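Local coordinates for protein endo-beta-1,4-glucanase (cellulase B) (Bacillus halodurans, PDB 4V2X) that probably hydrolyses beta-1,4-linked glucans such as cellulose and related beta-glucans, joining a family 5 glycosidase barrel to an Ig-like and a CBM46 module, at residues A[143-148]-A[187-192]; A[504-509]-A[562-567]. All coordinates share one frame; numbering follows the deposited sequence.

Overall arrangement
From the N terminus the chain first builds the eight-stranded parallel barrel of the family 5 catalytic module. Contact 1 (143-148 with 187-192) lies there. It joins neighbouring strands 145-149 and 190-193 and closes a largely helical loop of 38 residues, which holds helices 153-158 and 165-183. The chain then completes the barrel and passes through the Ig-like module. Contact 2 (504-509 with 562-567) comes late, in the CBM46 module. It pairs strand 506-513 with strand 556-564 and closes a loop of 52 residues. The two contacts neither nest nor cross but follow in series. The centres of contact 1 and contact 2 are about 45 Å apart.

Contact 1: residues A[143-148]-A[187-192]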
ATOM      1  N   ASP A 143       6.041  36.374  15.006  1.00 21.20           N
ATOM      2  CA  ASP A 143       7.186  35.604  14.533  1.00 23.37           C
ATOM      3  C   ASP A 143       7.070  34.099  14.774  1.00 22.23           C
ATOM      4  O   ASP A 143       8.078  33.386  14.769  1.00 22.03           O
ATOM      5  CB  ASP A 143       8.486  36.123  15.165  1.00 27.18           C
ATOM      6  CG  ASP A 143       9.707  35.751  14.361  1.00 32.55           C
ATOM      7  OD1 ASP A 143       9.585  35.604  13.124  1.00 34.06           O
ATOM      8  OD2 ASP A 143      10.790  35.597  14.966  1.00 39.18           O
ATOM      9  N   LEU A 144       5.845  33.619  14.977  1.00 19.98           N
ATOM     10  CA  LEU A 144       5.609  32.200  15.185  1.00 18.99           C
ATOM     11  C   LEU A 144       5.417  31.477  13.869  1.00 17.74           C
ATOM     12  O   LEU A 144       4.932  32.049  12.898  1.00 16.73           O
ATOM     13  CB  LEU A 144       4.361  31.989  16.044  1.00 18.62           C
ATOM     14  CG  LEU A 144       4.354  32.672  17.410  1.00 18.82           C
ATOM     15  CD1 LEU A 144       2.995  32.513  18.069  1.00 18.51           C
ATOM     16  CD2 LEU A 144       5.452  32.110  18.297  1.00 19.34           C
ATOM     17  N   TYR A 145       5.803  30.205  13.855  1.00 16.67           N
ATOM     18  CA  TYR A 145       5.353  29.263  12.833  1.00 15.16           C
ATOM     19  C   TYR A 145       3.918  28.916  13.189  1.00 15.21           C
ATOM     20  O   TYR A 145       3.541  28.955  14.364  1.00 14.60           O
ATOM     21  CB  TYR A 145       6.210  27.988  12.835  1.00 14.71           C
ATOM     22  CG  TYR A 145       7.615  28.222  12.354  1.00 15.83           C
ATOM     23  CD1 TYR A 145       8.590  28.718  13.213  1.00 16.48           C
ATOM     24  CD2 TYR A 145       7.968  27.972  11.035  1.00 16.59           C
ATOM     25  CE1 TYR A 145       9.880  28.958  12.770  1.00 17.47           C
ATOM     26  CE2 TYR A 145       9.253  28.213  10.582  1.00 17.61           C
ATOM     27  CZ  TYR A 145      10.205  28.707  11.452  1.00 18.19           C
ATOM     28  OH  TYR A 145      11.488  28.942  10.996  1.00 20.83           O
ATOM     29  N   VAL A 146       3.127  28.573  12.179  1.00 14.88           N
ATOM     30  CA  VAL A 146       1.710  28.285  12.358  1.00 15.12           C
ATOM     31  C   VAL A 146       1.327  27.032  11.581  1.00 15.26           C
ATOM     32  O   VAL A 146       1.676  26.889  10.412  1.00 15.54           O
ATOM     33  CB  VAL A 146       0.835  29.453  11.847  1.00 16.17           C
ATOM     34  CG1 VAL A 146      -0.643  29.150  12.062  1.00 16.41           C
ATOM     35  CG2 VAL A 146       1.226  30.755  12.526  1.00 16.81           C
ATOM     36  N   MET A 147       0.584  26.136  12.225  1.00 15.21           N
ATOM     37  CA  MET A 147       0.043  24.956  11.552  1.00 14.54           C
ATOM     38  C   MET A 147      -1.468  25.000  11.631  1.00 14.45           C
ATOM     39  O   MET A 147      -2.022  25.136  12.717  1.00 14.86           O
ATOM     40  CB  MET A 147       0.548  23.665  12.214  1.00 14.08           C
ATOM     41  CG  MET A 147       0.150  22.375  11.498  1.00 14.40           C
ATOM     42  SD  MET A 147       0.580  20.850  12.376  1.00 15.07           S
ATOM     43  CE  MET A 147       2.308  21.119  12.759  1.00 15.57           C
ATOM     44  N   ILE A 148      -2.129  24.889  10.481  1.00 14.28           N
ATOM     45  CA  ILE A 148      -3.574  24.734  10.441  1.00 13.94           C
ATOM     46  C   ILE A 148      -3.898  23.392   9.794  1.00 13.73           C
ATOM     47  O   ILE A 148      -3.071  22.816   9.075  1.00 13.69           O
ATOM     48  CB  ILE A 148      -4.290  25.863   9.665  1.00 15.57           C
ATOM     49  CG1 ILE A 148      -3.814  25.916   8.212  1.00 16.80           C
ATOM     50  CG2 ILE A 148      -4.089  27.202  10.371  1.00 16.70           C
ATOM     51  CD1 ILE A 148      -4.629  26.857   7.350  1.00 18.34           C
ATOM     52  N   PRO A 187       3.256  33.758   4.200  1.00 21.43           N
ATOM     53  CA  PRO A 187       4.631  33.301   4.429  1.00 22.12           C
ATOM     54  C   PRO A 187       4.695  31.794   4.644  1.00 21.59           C
ATOM     55  O   PRO A 187       3.742  31.212   5.166  1.00 19.67           O
ATOM     56  CB  PRO A 187       5.038  34.026   5.711  1.00 22.57           C
ATOM     57  CG  PRO A 187       4.165  35.233   5.767  1.00 22.97           C
ATOM     58  CD  PRO A 187       2.870  34.838   5.126  1.00 22.15           C
ATOM     59  N   THR A 188       5.803  31.172   4.253  1.00 21.68           N
ATOM     60  CA  THR A 188       5.932  29.714   4.378  1.00 22.20           C
ATOM     61  C   THR A 188       6.074  29.239   5.828  1.00 20.36           C
ATOM     62  O   THR A 188       6.105  28.034   6.074  1.00 20.01           O
ATOM     63  CB  THR A 188       7.111  29.170   3.553  1.00 24.14           C
ATOM     64  OG1 THR A 188       8.318  29.844   3.922  1.00 25.06           O
ATOM     65  CG2 THR A 188       6.840  29.372   2.067  1.00 25.34           C
ATOM     66  N   LYS A 189       6.152  30.175   6.773  1.00 20.00           N
ATOM     67  CA  LYS A 189       6.064  29.842   8.202  1.00 20.27           C
ATOM     68  C   LYS A 189       4.666  29.331   8.573  1.00 18.50           C
ATOM     69  O   LYS A 189       4.487  28.731   9.640  1.00 17.62           O
ATOM     70  CB  LYS A 189       6.449  31.042   9.065  1.00 21.82           C
ATOM     71  CG  LYS A 189       7.917  31.410   8.909  1.00 24.74           C
ATOM     72  CD  LYS A 189       8.320  32.573   9.790  1.00 28.23           C
ATOM     73  CE  LYS A 189       8.455  32.156  11.238  1.00 28.23           C
ATOM     74  NZ  LYS A 189       9.070  33.250  12.038  1.00 29.85           N
ATOM     75  N   LEU A 190       3.686  29.589   7.707  1.00 17.46           N
ATOM     76  CA  LEU A 190       2.382  28.914   7.774  1.00 16.70           C
ATOM     77  C   LEU A 190       2.482  27.579   7.032  1.00 16.39           C
ATOM     78  O   LEU A 190       2.824  27.546   5.842  1.00 16.89           O
ATOM     79  CB  LEU A 190       1.276  29.773   7.145  1.00 16.54           C
ATOM     80  CG  LEU A 190      -0.115  29.137   7.014  1.00 15.82           C
ATOM     81  CD1 LEU A 190      -0.689  28.753   8.375  1.00 15.69           C
ATOM     82  CD2 LEU A 190      -1.057  30.079   6.277  1.00 16.65           C
ATOM     83  N   MET A 191       2.216  26.487   7.742  1.00 15.87           N
ATOM     84  CA  MET A 191       2.231  25.145   7.153  1.00 15.04           C
ATOM     85  C   MET A 191       0.845  24.510   7.250  1.00 14.71           C
ATOM     86  O   MET A 191       0.048  24.879   8.113  1.00 13.67           O
ATOM     87  CB  MET A 191       3.277  24.262   7.844  1.00 15.55           C
ATOM     88  CG  MET A 191       2.919  23.829   9.258  1.00 15.52           C
ATOM     89  SD  MET A 191       4.367  23.421  10.253  1.00 15.45           S
ATOM     90  CE  MET A 191       4.880  25.073  10.726  1.00 16.04           C
ATOM     91  N   PHE A 192       0.567  23.568   6.350  1.00 14.92           N
ATOM     92  CA  PHE A 192      -0.716  22.864   6.313  1.00 14.43           C
ATOM     93  C   PHE A 192      -0.562  21.414   6.749  1.00 13.62           C
ATOM     94  O   PHE A 192       0.366  20.736   6.315  1.00 13.77           O
ATOM     95  CB  PHE A 192      -1.291  22.826   4.890  1.00 14.67           C
ATOM     96  CG  PHE A 192      -1.499  24.176   4.245  1.00 16.41           C
ATOM     97  CD1 PHE A 192      -1.668  25.333   4.986  1.00 17.47           C
ATOM     98  CD2 PHE A 192      -1.581  24.263   2.856  1.00 17.54           C
ATOM     99  CE1 PHE A 192      -1.879  26.554   4.358  1.00 18.06           C
ATOM    100  CE2 PHE A 192      -1.791  25.479   2.224  1.00 18.61           C
ATOM    101  CZ  PHE A 192      -1.937  26.628   2.975  1.00 18.42           C
TER
HETATM  102  O   HOH W   1       6.205  34.330  11.506  1.00 27.57           O
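Strands 145-148 and 190-192 are parallel neighbours in the catalytic barrel, and Tyr145 meets Lys189 where they begin. The lysine chain crosses the tyrosine at about a right angle. Its CE sits over the ring centre, 3.8 Å from the Tyr145 centroid, a CH-pi contact. NZ lies over the same face as a cation-pi partner. The bend at chi3 (75°) turns NZ toward Asp143, where it makes a salt bridge to OD1 at 2.6 Å. NZ also donates to Asp143 O at 2.9 Å, from above the carbonyl plane. Tyr145 OH is hydrogen-bonded to Asp64 OD2. Losing the ring to an alanine here is likely to leave the lysine chain without its aromatic floor and Asp64 without this partner. In this TIM barrel the backbone ladder then takes over. Val146 N donates to Lys189 O, and Met191 N to Val146 O at 2.8 Å, nearly straight (175°). Ile148 N reaches Met191 O at 3.2 Å. Side chains alternate between the faces. Met191 CG packs on Met147 CB, and Met191 CE on Tyr145 CB. Val146 and Ile148 turn the other way, toward helix 126-141. There Val146 CG1 touches Leu190 CD1 at 3.7 Å, and Ile148 CG1 lies beside Phe192 CD1 at 3.9 Å.

Contact 2: residues A[504-509]-A[562-567]; sequences NSLATM and FHFWSG. With GOL (glycerol), chain F.
Trp565 leans its indole over Ala507 where an antiparallel strand pair ends. The pair, 506-509 with 562-564, lies in the antiparallel sheet of the CBM46 module, in which 506-513 is an outermost strand within this chain. A classic beta bulge interrupts it: Ala507 and Thr508 both face His563. Ala507 N donates to His563 O at 2.8 Å, in the carbonyl plane, while Thr508 N makes a weak bond to the same oxygen. His563 N answers with a bond to Thr508 O.

The Trp565 side chain starts at CB, close to Ser505 O. That oxygen also accepts the Trp565 backbone N at 3.0 Å, nearly straight. With CG anti to the carbonyl carbon (chi1 -76°), the indole lies alongside 504-509. CD1 passes Ser505 OG. Ala507 CB lies over one face of the five-membered ring, 3.6 Å from its centroid, a CH-pi contact. On that ring, Trp565 NE1 comes to 2.5 Å from O2 of a glycerol, probably from the crystallisation liquor. This is too short for an ordinary N-H...O bond, and its detail is doubtful. CE2 touches the Ala507 methyl group. CZ2 runs past glycerol O3, which donates to Ala507 O. Tyr397, in a sheet of the Ig-like module, also touches this indole.

Met509 CG lies over one face of the Phe562 ring, offset toward the rim. Met509 SD follows in an oblique Met-aromatic contact, 3.4 Å from Phe562 CE2. Leu506 CD1 touches two rings: the edge of Phe562, in plane, and one face of Phe564. Leu506 and Met509 also touch strands 534-537 and 542-545.

The strand runs into a type I turn, Phe564 to Gly567. A water donates to Asn504 OD1 and accepts from Ser505 N and Ser566 N. Ser566 OG gives its proton to Asn504 OD1 at 2.6 Å.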
ATOM      1  N   ASN A 504      -4.385  13.158  54.086  1.00 21.34           N
ATOM      2  CA  ASN A 504      -3.972  12.211  53.049  1.00 21.13           C
ATOM      3  C   ASN A 504      -4.466  12.585  51.664  1.00 21.85           C
ATOM      4  O   ASN A 504      -5.490  13.253  51.512  1.00 24.14           O
ATOM      5  CB  ASN A 504      -4.475  10.804  53.371  1.00 21.36           C
ATOM      6  CG  ASN A 504      -3.825  10.227  54.601  1.00 22.29           C
ATOM      7  OD1 ASN A 504      -2.730   9.673  54.525  1.00 25.17           O
ATOM      8  ND2 ASN A 504      -4.491  10.360  55.748  1.00 21.76           N
ATOM      9  N   SER A 505      -3.713  12.137  50.662  1.00 19.91           N
ATOM     10  CA  SER A 505      -4.093  12.261  49.265  0.50 19.60           C
ATOM     11  C   SER A 505      -4.355  10.862  48.714  1.00 18.78           C
ATOM     12  O   SER A 505      -3.543   9.956  48.913  1.00 18.18           O
ATOM     13  CB  SER A 505      -2.970  12.931  48.478  0.50 19.79           C
ATOM     14  OG  SER A 505      -3.225  12.915  47.086  0.50 19.72           O
ATOM     15  N   LEU A 506      -5.486  10.687  48.036  1.00 17.20           N
ATOM     16  CA  LEU A 506      -5.844   9.378  47.499  1.00 16.93           C
ATOM     17  C   LEU A 506      -5.073   9.103  46.220  1.00 15.97           C
ATOM     18  O   LEU A 506      -5.040   9.943  45.331  1.00 17.50           O
ATOM     19  CB  LEU A 506      -7.346   9.309  47.224  1.00 16.59           C
ATOM     20  CG  LEU A 506      -7.886   7.993  46.646  1.00 17.26           C
ATOM     21  CD1 LEU A 506      -7.792   6.862  47.655  1.00 16.87           C
ATOM     22  CD2 LEU A 506      -9.323   8.179  46.188  1.00 17.89           C
ATOM     23  N   ALA A 507      -4.485   7.911  46.119  1.00 15.92           N
ATOM     24  CA  ALA A 507      -3.757   7.496  44.920  1.00 15.76           C
ATOM     25  C   ALA A 507      -4.640   6.694  43.960  1.00 15.57           C
ATOM     26  O   ALA A 507      -4.728   7.006  42.770  1.00 17.21           O
ATOM     27  CB  ALA A 507      -2.532   6.685  45.308  1.00 15.70           C
ATOM     28  N   THR A 508      -5.289   5.663  44.479  1.00 16.19           N
ATOM     29  CA  THR A 508      -6.164   4.830  43.651  1.00 15.86           C
ATOM     30  C   THR A 508      -7.089   3.975  44.532  1.00 14.97           C
ATOM     31  O   THR A 508      -7.006   4.003  45.769  1.00 14.16           O
ATOM     32  CB  THR A 508      -5.335   3.987  42.641  1.00 17.32           C
ATOM     33  OG1 THR A 508      -6.199   3.257  41.742  1.00 17.10           O
ATOM     34  CG2 THR A 508      -4.380   3.052  43.369  1.00 17.63           C
ATOM     35  N   MET A 509      -8.002   3.268  43.881  1.00 12.88           N
ATOM     36  CA  MET A 509      -9.007   2.472  44.567  1.00 13.02           C
ATOM     37  C   MET A 509      -9.175   1.157  43.825  1.00 12.80           C
ATOM     38  O   MET A 509      -9.355   1.154  42.609  1.00 13.21           O
ATOM     39  CB  MET A 509     -10.348   3.204  44.602  1.00 12.98           C
ATOM     40  CG  MET A 509     -11.423   2.472  45.397  1.00 13.40           C
ATOM     41  SD  MET A 509     -13.107   3.013  45.052  1.00 13.18           S
ATOM     42  CE  MET A 509     -13.394   2.276  43.444  1.00 13.56           C
ATOM     43  N   PHE A 562      -8.812   1.510  49.366  1.00 14.99           N
ATOM     44  CA  PHE A 562      -8.329   2.835  49.053  1.00 15.32           C
ATOM     45  C   PHE A 562      -6.873   2.926  49.454  1.00 16.20           C
ATOM     46  O   PHE A 562      -6.527   2.655  50.600  1.00 16.13           O
ATOM     47  CB  PHE A 562      -9.162   3.886  49.779  1.00 15.65           C
ATOM     48  CG  PHE A 562     -10.587   3.926  49.326  1.00 14.88           C
ATOM     49  CD1 PHE A 562     -11.535   3.105  49.908  1.00 15.13           C
ATOM     50  CD2 PHE A 562     -10.975   4.778  48.301  1.00 15.54           C
ATOM     51  CE1 PHE A 562     -12.852   3.134  49.477  1.00 15.48           C
ATOM     52  CE2 PHE A 562     -12.284   4.817  47.870  1.00 14.86           C
ATOM     53  CZ  PHE A 562     -13.228   3.995  48.460  1.00 15.18           C
ATOM     54  N   HIS A 563      -6.043   3.286  48.478  1.00 16.77           N
ATOM     55  CA  HIS A 563      -4.603   3.424  48.645  1.00 17.93           C
ATOM     56  C   HIS A 563      -4.253   4.898  48.677  1.00 16.22           C
ATOM     57  O   HIS A 563      -4.567   5.627  47.745  1.00 15.79           O
ATOM     58  CB  HIS A 563      -3.893   2.763  47.466  1.00 19.49           C
ATOM     59  CG  HIS A 563      -4.165   1.296  47.340  1.00 22.16           C
ATOM     60  ND1 HIS A 563      -3.345   0.338  47.895  1.00 25.81           N
ATOM     61  CD2 HIS A 563      -5.168   0.622  46.729  1.00 22.64           C
ATOM     62  CE1 HIS A 563      -3.829  -0.862  47.629  1.00 25.85           C
ATOM     63  NE2 HIS A 563      -4.930  -0.718  46.918  1.00 23.01           N
ATOM     64  N   PHE A 564      -3.596   5.330  49.751  1.00 16.77           N
ATOM     65  CA  PHE A 564      -3.194   6.728  49.908  1.00 16.11           C
ATOM     66  C   PHE A 564      -1.687   6.876  49.759  1.00 16.30           C
ATOM     67  O   PHE A 564      -0.932   5.938  50.002  1.00 16.37           O
ATOM     68  CB  PHE A 564      -3.663   7.269  51.263  1.00 16.32           C
ATOM     69  CG  PHE A 564      -5.152   7.240  51.431  1.00 16.34           C
ATOM     70  CD1 PHE A 564      -5.791   6.087  51.871  1.00 15.92           C
ATOM     71  CD2 PHE A 564      -5.920   8.353  51.113  1.00 15.97           C
ATOM     72  CE1 PHE A 564      -7.170   6.049  52.011  1.00 16.29           C
ATOM     73  CE2 PHE A 564      -7.295   8.320  51.248  1.00 15.71           C
ATOM     74  CZ  PHE A 564      -7.920   7.169  51.699  1.00 15.73           C
ATOM     75  N   TRP A 565      -1.259   8.066  49.356  1.00 15.79           N
ATOM     76  CA  TRP A 565       0.154   8.323  49.071  1.00 15.72           C
ATOM     77  C   TRP A 565       1.070   8.229  50.296  1.00 16.18           C
ATOM     78  O   TRP A 565       2.283   8.067  50.155  1.00 16.65           O
ATOM     79  CB  TRP A 565       0.310   9.677  48.379  1.00 16.26           C
ATOM     80  CG  TRP A 565      -0.091   9.599  46.943  1.00 15.90           C
ATOM     81  CD1 TRP A 565      -1.202  10.126  46.372  1.00 15.95           C
ATOM     82  CD2 TRP A 565       0.605   8.903  45.909  1.00 15.81           C
ATOM     83  NE1 TRP A 565      -1.238   9.817  45.035  1.00 15.31           N
ATOM     84  CE2 TRP A 565      -0.142   9.059  44.727  1.00 15.71           C
ATOM     85  CE3 TRP A 565       1.788   8.157  45.866  1.00 16.34           C
ATOM     86  CZ2 TRP A 565       0.267   8.514  43.507  1.00 15.43           C
ATOM     87  CZ3 TRP A 565       2.192   7.614  44.655  1.00 16.52           C
ATOM     88  CH2 TRP A 565       1.430   7.795  43.492  1.00 16.31           C
ATOM     89  N   SER A 566       0.486   8.349  51.482  1.00 16.34           N
ATOM     90  CA  SER A 566       1.205   8.159  52.737  1.00 17.42           C
ATOM     91  C   SER A 566       1.567   6.704  52.995  1.00 18.69           C
ATOM     92  O   SER A 566       2.349   6.422  53.897  1.00 20.36           O
ATOM     93  CB  SER A 566       0.335   8.636  53.896  1.00 17.15           C
ATOM     94  OG  SER A 566      -0.869   7.893  53.932  1.00 16.42           O
ATOM     95  N   GLY A 567       0.963   5.786  52.239  1.00 18.62           N
ATOM     96  CA  GLY A 567       1.106   4.363  52.486  1.00 20.05           C
ATOM     97  C   GLY A 567      -0.091   3.775  53.207  1.00 20.34           C
ATOM     98  O   GLY A 567      -0.201   2.552  53.310  1.00 21.94           O
TER
HETATM   99  C1  GOL F1569      -3.823  12.650  42.025  1.00 36.52           C
HETATM  100  O1  GOL F1569      -4.202  13.624  43.002  1.00 44.12           O
HETATM  101  C2  GOL F1569      -3.745  11.296  42.698  1.00 36.32           C
HETATM  102  O2  GOL F1569      -2.635  11.284  43.595  1.00 36.18           O
HETATM  103  C3  GOL F1569      -3.622  10.215  41.637  1.00 33.70           C
HETATM  104  O3  GOL F1569      -2.639   9.232  41.979  1.00 30.67           O
HETATM  105  O   HOH W   2      -1.776  10.318  51.666  1.00 20.64           O